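Local coordinates for 177aa long hypothetical protein (Pyrococcus horikoshii, PDB 2CQZ) that probably hydrolyses 2'-deoxyribonucleoside 5'-phosphates to deoxyribonucleosides and phosphate as a metal-dependent 5'-deoxynucleotidase of the HD-domain family, at residues R110-C115 against L122-D127; A67-L72 against L96-V101. All coordinates share one frame; numbering follows the deposited sequence.

Overall arrangement
Both contacts belong to the all-helical HD domain and meet at its metal site. Contact 2 comes first along the chain, joining the end of helix 60-69 to helix 90-100. Contact 1 follows, joining helices 106-114 and 118-140. Their centres lie about 13 Å apart. Contact 2 supplies H70 and D71 to the nickel ion, and contact 1 supplies D127. H36, from helix 33-53, completes the H...HD...D set; the adjacent H70 and D71 are the HD pair that gives the family its name. The two contacts also touch directly, through Y112 on H70 and V123 on A67. Y112 and V123 thus pack on the 67-72 segment that carries the HD pair.

Contact 1 of 2, residues R110-C115 against L122-D127; sequences REYQEC and LVRIAD. With NI (nickel (II) ion), chain G.
Y112 and R124 carry this contact through a stack and a hydrogen bond. The guanidinium lies flat over one face of the Y112 ring, with the two planes only 12° apart. R124 CZ stands 4.0 Å from the centroid of the Y112 ring, in cation-pi geometry. The R124 chain bends at chi2 (73°) and chi3 (63°), which folds its end back over the tyrosine.

The hydrogen bond runs from R124 NH2 to the backbone O of Y112, at 3.2 Å. It is bent, and the donor sits above the carbonyl plane. That carbonyl lies in the last turn of helix 106-114. One arginine therefore holds both the ring and the backbone of the same residue.

The apolar contact is V123 CG1 on Y112 CE1, at 3.6 Å. C115, the first residue after the helix, directs its CB toward 122-127, and its SG makes a looser van der Waals touch on R124 CG at 4.1 Å. M66 of helix 60-69 touches both Y112 and V123.

Were R124 an alanine, this face of the Y112 ring would probably lose its cationic partner and the Y112 carbonyl this donor.

D127, one turn beyond V123, binds the nickel ion through OD1 at 2.1 Å. The cation-pi stack thus ties helix 106-114 to the helix that bears a metal ligand.

Contact 2 of 2, residues A67-L72 against L96-V101; sequences AIVHDL and LVFKKV. With NI (nickel (II) ion), chain G.
At chi1 173° the CG1 methyl of V69 swings to the side away from its own N and reaches the F98 ring. F98, with chi1 -96°, sends that ring across to 67-72. V69 CG1 lies 3.5 Å from F98 CE1, at the ring edge and near its plane. The backbone O of V69 also lies in plane at that edge, 3.5 Å from F98 CZ. L72 adds a looser contact, with CB 4.0 Å from F98 CZ. No hydrogen bond crosses between the segments, so they are joined by apolar packing of three buried residues.

V69 to L72 form a type I beta turn, closed by L72 N bonding to V69 O. The HD pair sits in the middle of this turn, and the CB atoms of H70 and D71 point away from 96-101. H70 NE2 binds the nickel ion at 2.4 Å, and D71 OD2 binds it at 2.3 Å. H70 ND1 donates to A67 O at 2.6 Å, in the plane of the imidazole. This bond helps fix the rotation of the ring while NE2 holds the metal.

F98 also stacks on Y109 of helix 106-114, and F105 touches V69, L72 and F98. A second subunit packs its A41, L45 and F42 on I68, V69 and L72. Helix 33-53 of the same chain touches A67 and H70, while helix 5-11 touches L72 and V101.

Contact 1 of 2, residues R110-C115 against L122-D127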
# COMPACT_ATOMS: atom_id res chain seq x y z
N ARG A 110 -33.04 -4.76 11.62
CA ARG A 110 -34.16 -3.93 12.05
C ARG A 110 -34.07 -3.54 13.54
O ARG A 110 -34.17 -2.37 13.88
CB ARG A 110 -35.48 -4.66 11.74
CG ARG A 110 -36.77 -3.86 11.93
CD ARG A 110 -37.24 -3.94 13.37
NE ARG A 110 -37.27 -5.31 13.85
CZ ARG A 110 -37.40 -5.66 15.13
NH1 ARG A 110 -37.51 -4.73 16.08
NH2 ARG A 110 -37.40 -6.95 15.47
N GLU A 111 -33.86 -4.52 14.42
CA GLU A 111 -33.76 -4.24 15.85
C GLU A 111 -32.55 -3.36 16.14
O GLU A 111 -32.60 -2.50 17.02
CB GLU A 111 -33.65 -5.56 16.64
CG GLU A 111 -33.31 -5.41 18.12
CD GLU A 111 -33.33 -6.75 18.86
OE1 GLU A 111 -32.94 -6.79 20.05
OE2 GLU A 111 -33.74 -7.76 18.25
N TYR A 112 -31.47 -3.55 15.40
CA TYR A 112 -30.26 -2.77 15.60
C TYR A 112 -30.51 -1.29 15.34
O TYR A 112 -30.09 -0.45 16.14
CB TYR A 112 -29.15 -3.29 14.68
CG TYR A 112 -27.90 -2.43 14.67
CD1 TYR A 112 -27.14 -2.24 15.83
CD2 TYR A 112 -27.48 -1.80 13.50
CE1 TYR A 112 -26.00 -1.43 15.82
CE2 TYR A 112 -26.35 -1.00 13.48
CZ TYR A 112 -25.62 -0.82 14.64
OH TYR A 112 -24.51 -0.01 14.62
N GLN A 113 -31.19 -0.98 14.24
CA GLN A 113 -31.48 0.40 13.87
C GLN A 113 -32.42 1.09 14.87
O GLN A 113 -32.38 2.32 15.01
CB GLN A 113 -32.10 0.47 12.48
CG GLN A 113 -31.20 -0.03 11.36
CD GLN A 113 -29.95 0.82 11.18
OE1 GLN A 113 -28.84 0.37 11.46
NE2 GLN A 113 -30.14 2.05 10.72
N GLU A 114 -33.26 0.32 15.54
CA GLU A 114 -34.19 0.88 16.50
C GLU A 114 -33.46 1.36 17.74
O GLU A 114 -33.91 2.28 18.43
CB GLU A 114 -35.24 -0.14 16.89
CG GLU A 114 -36.42 -0.20 15.94
CD GLU A 114 -37.37 -1.32 16.31
OE1 GLU A 114 -37.67 -1.46 17.52
OE2 GLU A 114 -37.82 -2.04 15.39
N CYS A 115 -32.34 0.71 18.03
CA CYS A 115 -31.52 1.07 19.18
C CYS A 115 -32.35 1.19 20.46
O CYS A 115 -32.20 2.15 21.23
CB CYS A 115 -30.81 2.39 18.87
SG CYS A 115 -29.42 2.81 19.94
N LEU A 122 -26.00 -2.04 23.05
CA LEU A 122 -24.66 -2.57 23.30
C LEU A 122 -23.84 -2.57 22.00
O LEU A 122 -22.69 -2.12 21.98
CB LEU A 122 -24.77 -4.00 23.82
CG LEU A 122 -23.44 -4.75 23.97
CD1 LEU A 122 -22.57 -4.02 24.96
CD2 LEU A 122 -23.70 -6.19 24.43
N VAL A 123 -24.43 -3.08 20.93
CA VAL A 123 -23.71 -3.13 19.66
C VAL A 123 -23.43 -1.72 19.18
O VAL A 123 -22.35 -1.45 18.64
CB VAL A 123 -24.52 -3.89 18.58
CG1 VAL A 123 -23.74 -3.89 17.27
CG2 VAL A 123 -24.81 -5.31 19.04
N ARG A 124 -24.39 -0.83 19.37
CA ARG A 124 -24.25 0.56 18.93
C ARG A 124 -23.10 1.24 19.68
O ARG A 124 -22.36 2.04 19.10
CB ARG A 124 -25.55 1.33 19.17
CG ARG A 124 -25.51 2.77 18.71
CD ARG A 124 -25.55 2.86 17.20
NE ARG A 124 -26.80 2.34 16.66
CZ ARG A 124 -27.11 2.33 15.36
NH1 ARG A 124 -26.26 2.83 14.47
NH2 ARG A 124 -28.27 1.84 14.95
N ILE A 125 -22.96 0.91 20.96
CA ILE A 125 -21.89 1.45 21.80
C ILE A 125 -20.56 0.88 21.34
O ILE A 125 -19.58 1.61 21.19
CB ILE A 125 -22.11 1.10 23.29
CG1 ILE A 125 -23.29 1.91 23.84
CG2 ILE A 125 -20.84 1.37 24.11
CD1 ILE A 125 -23.64 1.56 25.28
N ALA A 126 -20.54 -0.44 21.10
CA ALA A 126 -19.34 -1.14 20.63
C ALA A 126 -18.91 -0.52 19.32
O ALA A 126 -17.73 -0.23 19.10
CB ALA A 126 -19.65 -2.62 20.43
N ASP A 127 -19.89 -0.30 18.44
CA ASP A 127 -19.62 0.30 17.16
C ASP A 127 -18.90 1.62 17.30
O ASP A 127 -17.96 1.92 16.56
CB ASP A 127 -20.89 0.56 16.41
CG ASP A 127 -20.63 1.10 15.04
OD1 ASP A 127 -20.02 0.36 14.25
OD2 ASP A 127 -21.00 2.26 14.77
NI NI G . -20.09 -0.13 12.23

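Contact 2 of 2, residues A67-L72 against L96-V101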
# COMPACT_ATOMS: atom_id res chain seq x y z
N ALA A 67 -23.72 -7.83 16.17
CA ALA A 67 -22.47 -7.12 15.93
C ALA A 67 -21.84 -7.59 14.62
O ALA A 67 -21.31 -6.79 13.85
CB ALA A 67 -21.50 -7.34 17.10
N ILE A 68 -21.91 -8.89 14.36
CA ILE A 68 -21.34 -9.47 13.16
C ILE A 68 -22.06 -9.02 11.89
O ILE A 68 -21.44 -8.78 10.85
CB ILE A 68 -21.38 -11.02 13.23
CG1 ILE A 68 -20.44 -11.52 14.32
CG2 ILE A 68 -21.01 -11.62 11.89
CD1 ILE A 68 -20.51 -13.01 14.57
N VAL A 69 -23.37 -8.88 11.99
CA VAL A 69 -24.20 -8.52 10.85
C VAL A 69 -24.48 -7.02 10.65
O VAL A 69 -24.83 -6.59 9.55
CB VAL A 69 -25.53 -9.30 10.94
CG1 VAL A 69 -26.50 -8.84 9.89
CG2 VAL A 69 -25.25 -10.80 10.79
N HIS A 70 -24.28 -6.22 11.70
CA HIS A 70 -24.59 -4.80 11.62
C HIS A 70 -24.17 -4.00 10.39
O HIS A 70 -24.93 -3.14 9.95
CB HIS A 70 -24.17 -4.08 12.92
CG HIS A 70 -22.78 -3.52 12.90
ND1 HIS A 70 -21.66 -4.31 13.04
CD2 HIS A 70 -22.33 -2.24 12.80
CE1 HIS A 70 -20.58 -3.54 13.02
NE2 HIS A 70 -20.96 -2.29 12.88
N ASP A 71 -22.99 -4.25 9.82
CA ASP A 71 -22.62 -3.48 8.63
C ASP A 71 -22.61 -4.32 7.38
O ASP A 71 -22.10 -3.89 6.35
CB ASP A 71 -21.25 -2.85 8.75
CG ASP A 71 -21.25 -1.59 9.55
OD1 ASP A 71 -22.02 -0.65 9.24
OD2 ASP A 71 -20.44 -1.55 10.48
N LEU A 72 -23.19 -5.50 7.46
CA LEU A 72 -23.23 -6.43 6.34
C LEU A 72 -23.75 -5.89 5.00
O LEU A 72 -23.32 -6.36 3.95
CB LEU A 72 -24.05 -7.66 6.73
CG LEU A 72 -23.50 -9.02 6.29
CD1 LEU A 72 -22.13 -9.26 6.95
CD2 LEU A 72 -24.47 -10.11 6.71
N LEU A 96 -33.03 -2.19 2.14
CA LEU A 96 -33.29 -2.89 0.89
C LEU A 96 -32.44 -4.15 0.70
O LEU A 96 -32.98 -5.24 0.52
CB LEU A 96 -33.07 -1.95 -0.29
CG LEU A 96 -34.29 -1.07 -0.56
CD1 LEU A 96 -33.93 0.05 -1.51
CD2 LEU A 96 -35.42 -1.95 -1.11
N VAL A 97 -31.12 -4.00 0.76
CA VAL A 97 -30.16 -5.09 0.67
C VAL A 97 -30.55 -6.23 1.61
O VAL A 97 -30.52 -7.40 1.26
CB VAL A 97 -28.78 -4.55 1.05
CG1 VAL A 97 -27.77 -5.69 1.11
CG2 VAL A 97 -28.33 -3.52 0.03
N PHE A 98 -30.83 -5.81 2.85
CA PHE A 98 -31.13 -6.79 3.89
C PHE A 98 -32.41 -7.54 3.55
O PHE A 98 -32.53 -8.74 3.80
CB PHE A 98 -31.29 -6.10 5.24
CG PHE A 98 -30.05 -6.13 6.07
CD1 PHE A 98 -29.64 -7.32 6.67
CD2 PHE A 98 -29.28 -4.99 6.24
CE1 PHE A 98 -28.48 -7.37 7.43
CE2 PHE A 98 -28.12 -5.02 7.00
CZ PHE A 98 -27.72 -6.21 7.60
N LYS A 99 -33.36 -6.81 2.96
CA LYS A 99 -34.64 -7.38 2.58
C LYS A 99 -34.51 -8.32 1.38
O LYS A 99 -35.05 -9.42 1.41
CB LYS A 99 -35.64 -6.27 2.26
CG LYS A 99 -36.69 -6.07 3.33
CD LYS A 99 -37.66 -4.96 2.94
CE LYS A 99 -38.26 -5.18 1.53
NZ LYS A 99 -39.14 -6.39 1.41
N LYS A 100 -33.79 -7.90 0.34
CA LYS A 100 -33.61 -8.73 -0.84
C LYS A 100 -32.44 -9.73 -0.75
O LYS A 100 -32.59 -10.90 -1.12
CB LYS A 100 -33.38 -7.87 -2.07
CG LYS A 100 -32.96 -8.71 -3.28
CD LYS A 100 -32.54 -7.89 -4.49
CE LYS A 100 -32.10 -8.84 -5.61
NZ LYS A 100 -31.53 -8.16 -6.82
N VAL A 101 -31.29 -9.28 -0.25
CA VAL A 101 -30.09 -10.12 -0.17
C VAL A 101 -29.83 -10.91 1.13
O VAL A 101 -29.33 -12.04 1.08
CB VAL A 101 -28.80 -9.28 -0.47
CG1 VAL A 101 -27.57 -10.18 -0.43
CG2 VAL A 101 -28.93 -8.60 -1.84
NI NI G . -20.09 -0.13 12.23